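Probable transcriptional regulator PhnF (Escherichia coli, PDB 2FA1) is probably a transcriptional regulator, encoded in an operon for alkylphosphonate uptake and C-P lyase, the chain here being its C-terminal effector-binding (UTRA) domain. Local coordinates at residues A[47-52]-A[67-72]; A[126-131]-A[144-149]. All blocks are in the same frame, centred on the assembly; numbering follows the deposited sequence. Where two conformers were deposited one is given.

In the UTRA domain of PhnF, two beta hairpins meet edge to edge as the four inner strands of a six-stranded antiparallel sheet. Contact 1 (47-52 with 67-72) lies in the first hairpin and closes before contact 2 (126-131 with 144-149), in the second, opens along the chain. Their centres are about 16 Å apart, yet strands 60-69 and 143-150 are neighbours in the sheet. The seam is marked by a probable hydrogen bond from Tyr68 N to Tyr144 O, 2.8 Å long, and by packing of the His67 ring on Ser145. Contact 2 also reaches the second subunit, whereas no other chain of the assembly touches contact 1.

Contact 1 (A[47-52]-A[67-72]); sequences NVIHLR and HYFADL
His50 and Tyr68 form a non-hydrogen-bonded antiparallel pair whose side chains run alongside each other, pointing the same way, so that the rings lie near parallel. Tyr68 CE1 sits over the rim of one imidazole face, 3.5 Å from His50 CD2; the planes are 15° apart but slid so far that they barely overlap. His50 gets there with CG anti to its backbone N (chi1 175°), and Tyr68 with CG beside its own. On the other face of the hairpin, Ile49 extends past Leu72 in the opposite direction, its CG1 3.9 Å from Leu72 CD2, while its CB meets Phe69 CB at 4.1 Å.

Two hydrogen-bonded pairs flank the rings. Ile49 and Phe69 are joined by two N-H to O=C bonds, one in each direction, as are Leu51 and His67, where His67 N reaches Leu51 O at 2.7 Å, nearly along the C=O axis. Where the strand pairing ends, a water donates to both Asn47 O and Ala70 O.

Second-shell bonds fix both imidazoles: His50 is held by Asp66 and Arg30, His67 by Glu143 and Thr53. Asp66 also salt-bridges Arg52. The hairpin lies between strands 23-31 and 143-150, with helices 75-78 and 86-94 packed on the Ile49, Leu51 and Phe69 face.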
ATOM      1  N   ASN A  47      14.928  26.440  -0.976  1.00 19.93           N
ATOM      2  CA  ASN A  47      14.472  26.124   0.400  1.00 19.68           C
ATOM      3  C   ASN A  47      13.081  25.550   0.289  1.00 17.56           C
ATOM      4  O   ASN A  47      12.312  25.997  -0.478  1.00 17.10           O
ATOM      5  CB  ASN A  47      14.484  27.316   1.379  1.00 20.82           C
ATOM      6  CG  ASN A  47      15.894  27.579   1.959  1.00 27.06           C
ATOM      7  OD1 ASN A  47      16.746  26.709   1.867  1.00 25.85           O
ATOM      8  ND2 ASN A  47      16.097  28.708   2.629  1.00 31.33           N
ATOM      9  N   VAL A  48      12.780  24.641   1.201  1.00 16.42           N
ATOM     10  CA  VAL A  48      11.408  24.141   1.421  1.00 15.05           C
ATOM     11  C   VAL A  48      11.268  24.116   2.969  1.00 14.63           C
ATOM     12  O   VAL A  48      12.233  24.313   3.680  1.00 14.28           O
ATOM     13  CB  VAL A  48      11.286  22.671   0.866  1.00 15.46           C
ATOM     14  CG1 VAL A  48      11.381  22.628  -0.750  1.00 16.18           C
ATOM     15  CG2 VAL A  48      12.293  21.681   1.541  1.00 15.98           C
ATOM     16  N   ILE A  49      10.026  23.938   3.461  1.00 12.28           N
ATOM     17  CA  ILE A  49       9.794  23.793   4.893  1.00 10.35           C
ATOM     18  C   ILE A  49       9.810  22.275   5.076  1.00 11.52           C
ATOM     19  O   ILE A  49       9.072  21.577   4.417  1.00 12.34           O
ATOM     20  CB  ILE A  49       8.417  24.376   5.268  1.00 12.21           C
ATOM     21  CG1 ILE A  49       8.409  25.918   5.084  1.00 11.32           C
ATOM     22  CG2 ILE A  49       8.096  23.991   6.736  1.00 14.01           C
ATOM     23  CD1 ILE A  49       6.922  26.466   5.154  1.00 12.51           C
ATOM     24  N   HIS A  50      10.653  21.819   5.989  1.00 11.55           N
ATOM     25  CA  HIS A  50      10.689  20.383   6.302  1.00 10.66           C
ATOM     26  C   HIS A  50      10.222  20.218   7.744  1.00 12.08           C
ATOM     27  O   HIS A  50      10.826  20.799   8.662  1.00 11.13           O
ATOM     28  CB  HIS A  50      12.163  20.002   6.224  1.00 13.62           C
ATOM     29  CG  HIS A  50      12.415  18.590   6.634  1.00 13.00           C
ATOM     30  ND1 HIS A  50      13.638  18.158   7.088  1.00 18.28           N
ATOM     31  CD2 HIS A  50      11.596  17.506   6.650  1.00 15.03           C
ATOM     32  CE1 HIS A  50      13.558  16.868   7.383  1.00 16.20           C
ATOM     33  NE2 HIS A  50      12.361  16.438   7.044  1.00 15.44           N
ATOM     34  N   LEU A  51       9.159  19.400   7.898  1.00 10.05           N
ATOM     35  CA  LEU A  51       8.668  18.999   9.240  1.00 10.50           C
ATOM     36  C   LEU A  51       8.867  17.508   9.317  1.00 11.25           C
ATOM     37  O   LEU A  51       8.481  16.799   8.369  1.00 11.65           O
ATOM     38  CB  LEU A  51       7.166  19.269   9.328  1.00 12.61           C
ATOM     39  CG  LEU A  51       6.938  20.497  10.183  1.00 17.26           C
ATOM     40  CD1 LEU A  51       7.416  21.686   9.301  1.00 20.75           C
ATOM     41  CD2 LEU A  51       5.508  20.693  10.540  1.00 16.98           C
ATOM     42  N   ARG A  52       9.349  17.016  10.472  1.00  9.89           N
ATOM     43  CA  ARG A  52       9.404  15.564  10.637  1.00 10.54           C
ATOM     44  C   ARG A  52       8.531  15.206  11.825  1.00  9.93           C
ATOM     45  O   ARG A  52       8.590  15.884  12.895  1.00 11.91           O
ATOM     46  CB  ARG A  52      10.848  15.190  10.874  1.00 10.31           C
ATOM     47  CG  ARG A  52      10.992  13.618  11.196  1.00 12.73           C
ATOM     48  CD  ARG A  52      12.467  13.370  11.490  1.00 16.87           C
ATOM     49  NE  ARG A  52      13.233  13.533  10.216  1.00 15.88           N
ATOM     50  CZ  ARG A  52      14.502  13.946  10.094  1.00 21.15           C
ATOM     51  NH1 ARG A  52      15.264  14.319  11.155  1.00 22.00           N
ATOM     52  NH2 ARG A  52      15.029  14.041   8.860  1.00 25.19           N
ATOM     53  N   HIS A  67       7.804  15.616   5.999  1.00  9.78           N
ATOM     54  CA  HIS A  67       6.812  16.366   5.181  1.00 11.38           C
ATOM     55  C   HIS A  67       7.582  17.609   4.611  1.00 11.90           C
ATOM     56  O   HIS A  67       8.253  18.302   5.355  1.00 12.04           O
ATOM     57  CB  HIS A  67       5.804  16.996   6.110  1.00 12.38           C
ATOM     58  CG  HIS A  67       5.062  16.018   6.936  1.00 15.16           C
ATOM     59  ND1 HIS A  67       3.818  15.531   6.602  1.00 18.53           N
ATOM     60  CD2 HIS A  67       5.353  15.546   8.158  1.00 15.95           C
ATOM     61  CE1 HIS A  67       3.412  14.710   7.573  1.00 15.92           C
ATOM     62  NE2 HIS A  67       4.316  14.709   8.529  1.00 17.33           N
ATOM     63  N   TYR A  68       7.412  17.902   3.305  1.00 10.56           N
ATOM     64  CA  TYR A  68       8.281  18.940   2.713  1.00 11.06           C
ATOM     65  C   TYR A  68       7.240  19.835   1.975  1.00 10.64           C
ATOM     66  O   TYR A  68       6.379  19.317   1.170  1.00 12.62           O
ATOM     67  CB  TYR A  68       9.156  18.335   1.642  1.00 13.19           C
ATOM     68  CG  TYR A  68      10.169  17.361   2.199  1.00 12.29           C
ATOM     69  CD1 TYR A  68      11.311  17.803   2.791  1.00 15.77           C
ATOM     70  CD2 TYR A  68       9.920  15.974   2.114  1.00 12.38           C
ATOM     71  CE1 TYR A  68      12.231  16.904   3.303  1.00 15.88           C
ATOM     72  CE2 TYR A  68      10.889  15.039   2.633  1.00 10.76           C
ATOM     73  CZ  TYR A  68      12.015  15.541   3.223  1.00 12.89           C
ATOM     74  OH  TYR A  68      12.951  14.620   3.761  1.00 16.93           O
ATOM     75  N   PHE A  69       7.191  21.109   2.361  1.00 11.43           N
ATOM     76  CA  PHE A  69       6.204  22.040   1.773  1.00 12.42           C
ATOM     77  C   PHE A  69       6.922  23.052   0.893  1.00 12.17           C
ATOM     78  O   PHE A  69       7.939  23.565   1.283  1.00 13.04           O
ATOM     79  CB  PHE A  69       5.477  22.816   2.881  1.00 11.53           C
ATOM     80  CG  PHE A  69       4.678  21.947   3.786  1.00 12.55           C
ATOM     81  CD1 PHE A  69       3.298  21.792   3.507  1.00 15.59           C
ATOM     82  CD2 PHE A  69       5.262  21.276   4.848  1.00 13.95           C
ATOM     83  CE1 PHE A  69       2.516  20.965   4.358  1.00 14.49           C
ATOM     84  CE2 PHE A  69       4.487  20.464   5.703  1.00 14.16           C
ATOM     85  CZ  PHE A  69       3.160  20.268   5.453  1.00 12.74           C
ATOM     86  N   ALA A  70       6.373  23.350  -0.270  1.00 11.43           N
ATOM     87  CA  ALA A  70       7.040  24.352  -1.184  1.00 14.08           C
ATOM     88  C   ALA A  70       6.737  25.805  -0.843  1.00 14.04           C
ATOM     89  O   ALA A  70       7.526  26.663  -1.246  1.00 14.49           O
ATOM     90  CB  ALA A  70       6.546  24.127  -2.691  1.00 13.82           C
ATOM     91  N   ASP A  71       5.581  26.083  -0.189  1.00 14.39           N
ATOM     92  CA  ASP A  71       5.177  27.462   0.006  1.00 13.25           C
ATOM     93  C   ASP A  71       5.744  28.001   1.289  1.00 13.22           C
ATOM     94  O   ASP A  71       5.212  27.690   2.401  1.00 12.48           O
ATOM     95  CB  ASP A  71       3.673  27.545  -0.014  1.00 12.96           C
ATOM     96  CG  ASP A  71       3.175  28.986  -0.010  1.00 17.96           C
ATOM     97  OD1 ASP A  71       3.947  29.887   0.414  1.00 15.57           O
ATOM     98  OD2 ASP A  71       1.981  29.173  -0.390  1.00 22.19           O
ATOM     99  N   LEU A  72       6.821  28.833   1.149  1.00 10.67           N
ATOM    100  CA  LEU A  72       7.508  29.308   2.358  1.00 12.00           C
ATOM    101  C   LEU A  72       6.657  30.232   3.208  1.00 11.60           C
ATOM    102  O   LEU A  72       7.034  30.493   4.380  1.00 12.92           O
ATOM    103  CB  LEU A  72       8.863  29.948   2.079  1.00 11.63           C
ATOM    104  CG  LEU A  72       9.717  29.039   1.181  1.00 12.60           C
ATOM    105  CD1 LEU A  72      11.086  29.660   1.029  1.00 15.13           C
ATOM    106  CD2 LEU A  72       9.884  27.663   1.939  1.00 15.93           C
TER
HETATM  107  O   HOH W   1      10.036  25.864  -2.163  1.00 19.97           O
HETATM  108  O   HOH W   2      14.937  13.688   6.107  1.00 33.45           O

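Contact 2 (A[126-131]-A[144-149]); sequences LLCVRT and YSVSLT
Six backbone hydrogen bonds zip 126-131 to 144-149, two each at the pairs Leu127-Thr149, Val129-Ser147 and Thr131-Ser145. Ser147 N to Val129 O, 2.8 Å, is the straightest of them at 172°.

Hydroxyls line the face that bears these pairs. Thr131 OG1 and Ser145 OG, each in the crowded position between backbone N and carbonyl carbon, meet tip to tip in a 2.9 Å hydrogen bond. One water donates to Leu127 O while also binding Ser147 OG and Thr149 OG1; another donates to Val129 O and lies 2.5 Å from Ser145 OG.

The reverse face is apolar toward one end, where Leu148 CD2 packs 3.8 Å from Cys128 CB. Val146 CG1 touches both Cys128 SG and Arg130 CG, 4.0 Å from each, the three atoms clustering in a triangle.

At the other end Arg130 and Tyr144 run alongside each other. The guanidinium stands almost perpendicular to the phenol ring (86°), and Arg130 NH1 donates within the guanidinium plane to Tyr144 OH at 3.2 Å. Arg130 NH2 forms a salt bridge with Glu155 of the second subunit and a hydrogen bond to the Asn4 carbonyl of that same subunit. Tyr144 thus helps orient a buried arginine whose charge is probably balanced across the dimer interface.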
ATOM      1  N   LEU A 126      10.378  -2.294   6.423  1.00 15.10           N
ATOM      2  CA  LEU A 126       9.609  -1.042   6.558  1.00 13.57           C
ATOM      3  C   LEU A 126       8.648  -0.903   5.395  1.00 13.16           C
ATOM      4  O   LEU A 126       9.026  -1.329   4.277  1.00 15.73           O
ATOM      5  CB  LEU A 126      10.495   0.188   6.539  1.00 14.04           C
ATOM      6  CG  LEU A 126      11.675   0.360   7.468  1.00 17.38           C
ATOM      7  CD1 LEU A 126      12.446   1.627   7.029  1.00 20.49           C
ATOM      8  CD2 LEU A 126      11.091   0.443   8.841  1.00 24.23           C
ATOM      9  N   LEU A 127       7.472  -0.300   5.627  1.00 12.12           N
ATOM     10  CA  LEU A 127       6.581   0.113   4.528  1.00 11.77           C
ATOM     11  C   LEU A 127       6.919   1.566   4.288  1.00 14.55           C
ATOM     12  O   LEU A 127       7.058   2.369   5.272  1.00 14.29           O
ATOM     13  CB  LEU A 127       5.113   0.023   4.930  1.00 14.58           C
ATOM     14  CG  LEU A 127       4.485  -1.366   4.775  1.00 18.99           C
ATOM     15  CD1 LEU A 127       3.225  -1.676   5.698  1.00 22.35           C
ATOM     16  CD2 LEU A 127       4.227  -1.608   3.292  1.00 17.03           C
ATOM     17  N   CYS A 128       7.099   1.950   3.019  1.00 14.53           N
ATOM     18  CA  CYS A 128       7.404   3.315   2.708  1.00 14.75           C
ATOM     19  C   CYS A 128       6.257   3.870   1.855  1.00 15.50           C
ATOM     20  O   CYS A 128       5.937   3.267   0.807  1.00 15.76           O
ATOM     21  CB  CYS A 128       8.697   3.387   1.977  1.00 15.78           C
ATOM     22  SG  CYS A 128       9.087   5.057   1.258  1.00 20.06           S
ATOM     23  N   VAL A 129       5.592   4.945   2.327  1.00 13.83           N
ATOM     24  CA  VAL A 129       4.406   5.473   1.610  1.00 13.08           C
ATOM     25  C   VAL A 129       4.772   6.913   1.250  1.00 14.91           C
ATOM     26  O   VAL A 129       5.097   7.749   2.143  1.00 14.47           O
ATOM     27  CB  VAL A 129       3.089   5.435   2.409  1.00 12.03           C
ATOM     28  CG1 VAL A 129       1.985   6.035   1.587  1.00 14.36           C
ATOM     29  CG2 VAL A 129       2.715   3.994   2.754  1.00 14.23           C
ATOM     30  N   ARG A 130       4.698   7.237  -0.038  1.00 13.57           N
ATOM     31  CA  ARG A 130       5.188   8.585  -0.464  1.00 14.64           C
ATOM     32  C   ARG A 130       4.010   9.195  -1.177  1.00 15.21           C
ATOM     33  O   ARG A 130       3.289   8.517  -1.974  1.00 15.34           O
ATOM     34  CB  ARG A 130       6.364   8.506  -1.425  1.00 14.71           C
ATOM     35  CG  ARG A 130       7.653   7.857  -0.804  1.00 17.33           C
ATOM     36  CD  ARG A 130       8.847   8.012  -1.628  1.00 23.19           C
ATOM     37  NE  ARG A 130       8.790   7.112  -2.755  1.00 24.23           N
ATOM     38  CZ  ARG A 130       9.060   7.435  -4.026  1.00 30.83           C
ATOM     39  NH1 ARG A 130       9.444   8.645  -4.378  1.00 26.75           N
ATOM     40  NH2 ARG A 130       9.004   6.477  -4.956  1.00 29.30           N
ATOM     41  N   THR A 131       3.693  10.441  -0.816  1.00 15.69           N
ATOM     42  CA  THR A 131       2.465  11.038  -1.345  1.00 16.57           C
ATOM     43  C   THR A 131       2.706  12.465  -1.813  1.00 14.37           C
ATOM     44  O   THR A 131       3.487  13.138  -1.255  1.00 13.83           O
ATOM     45  CB  THR A 131       1.311  11.012  -0.319  1.00 17.66           C
ATOM     46  OG1 THR A 131       1.541  11.905   0.770  1.00 21.82           O
ATOM     47  CG2 THR A 131       1.104   9.617   0.356  1.00 16.64           C
ATOM     48  N   TYR A 144       5.031  17.178  -0.217  1.00 13.25           N
ATOM     49  CA  TYR A 144       5.511  15.822  -0.560  1.00 13.58           C
ATOM     50  C   TYR A 144       5.794  15.198   0.821  1.00 14.41           C
ATOM     51  O   TYR A 144       6.534  15.841   1.603  1.00 13.71           O
ATOM     52  CB  TYR A 144       6.824  15.983  -1.262  1.00 13.91           C
ATOM     53  CG  TYR A 144       7.609  14.718  -1.500  1.00 13.88           C
ATOM     54  CD1 TYR A 144       6.935  13.573  -1.987  1.00 14.63           C
ATOM     55  CD2 TYR A 144       8.964  14.669  -1.270  1.00 16.24           C
ATOM     56  CE1 TYR A 144       7.700  12.343  -2.328  1.00 15.08           C
ATOM     57  CE2 TYR A 144       9.703  13.445  -1.557  1.00 16.37           C
ATOM     58  CZ  TYR A 144       9.050  12.336  -2.072  1.00 18.92           C
ATOM     59  OH  TYR A 144       9.734  11.150  -2.386  1.00 19.76           O
ATOM     60  N   SER A 145       5.286  13.966   1.037  1.00 13.52           N
ATOM     61  CA  SER A 145       5.586  13.365   2.355  1.00 13.67           C
ATOM     62  C   SER A 145       6.093  11.965   2.132  1.00 14.82           C
ATOM     63  O   SER A 145       5.659  11.276   1.195  1.00 12.49           O
ATOM     64  CB  SER A 145       4.380  13.362   3.242  1.00 17.49           C
ATOM     65  OG  SER A 145       3.437  12.425   2.868  1.00 18.56           O
ATOM     66  N   VAL A 146       6.975  11.520   3.024  1.00 12.93           N
ATOM     67  CA  VAL A 146       7.519  10.188   2.903  1.00 11.97           C
ATOM     68  C   VAL A 146       7.382   9.576   4.297  1.00 13.48           C
ATOM     69  O   VAL A 146       8.043  10.083   5.227  1.00 13.19           O
ATOM     70  CB  VAL A 146       9.019  10.275   2.602  1.00 13.16           C
ATOM     71  CG1 VAL A 146       9.704   8.791   2.460  1.00 16.04           C
ATOM     72  CG2 VAL A 146       9.325  11.205   1.359  1.00 16.86           C
ATOM     73  N   SER A 147       6.557   8.543   4.391  1.00 12.59           N
ATOM     74  CA  SER A 147       6.271   7.862   5.659  1.00 12.95           C
ATOM     75  C   SER A 147       7.090   6.587   5.680  1.00 14.50           C
ATOM     76  O   SER A 147       7.119   5.840   4.683  1.00 14.30           O
ATOM     77  CB  SER A 147       4.783   7.447   5.607  1.00 13.86           C
ATOM     78  OG  SER A 147       4.398   6.878   6.806  1.00 19.91           O
ATOM     79  N   LEU A 148       7.692   6.264   6.821  1.00 10.78           N
ATOM     80  CA  LEU A 148       8.400   4.970   6.969  1.00 11.93           C
ATOM     81  C   LEU A 148       7.817   4.361   8.242  1.00 11.30           C
ATOM     82  O   LEU A 148       7.784   5.009   9.289  1.00 12.47           O
ATOM     83  CB  LEU A 148       9.924   5.171   7.192  1.00 11.48           C
ATOM     84  CG  LEU A 148      10.640   5.865   6.042  1.00 16.14           C
ATOM     85  CD1 LEU A 148      12.026   6.033   6.588  1.00 19.26           C
ATOM     86  CD2 LEU A 148      10.584   4.922   4.933  1.00 17.56           C
ATOM     87  N   THR A 149       7.179   3.186   8.079  0.50 11.64           N
ATOM     88  CA  THR A 149       6.475   2.523   9.156  0.50 11.73           C
ATOM     89  C   THR A 149       6.941   1.115   9.355  0.50 11.27           C
ATOM     90  O   THR A 149       7.044   0.344   8.435  0.50  7.64           O
ATOM     91  CB  THR A 149       4.980   2.343   8.894  0.50 12.58           C
ATOM     92  OG1 THR A 149       4.769   1.762   7.574  0.50 13.61           O
ATOM     93  CG2 THR A 149       4.180   3.615   8.987  0.50 13.48           C
TER
HETATM   94  O   HOH W   3       4.727   4.136   5.834  1.00 16.15           O
HETATM   95  O   HOH W   4       3.300   9.885   2.885  1.00 23.37           O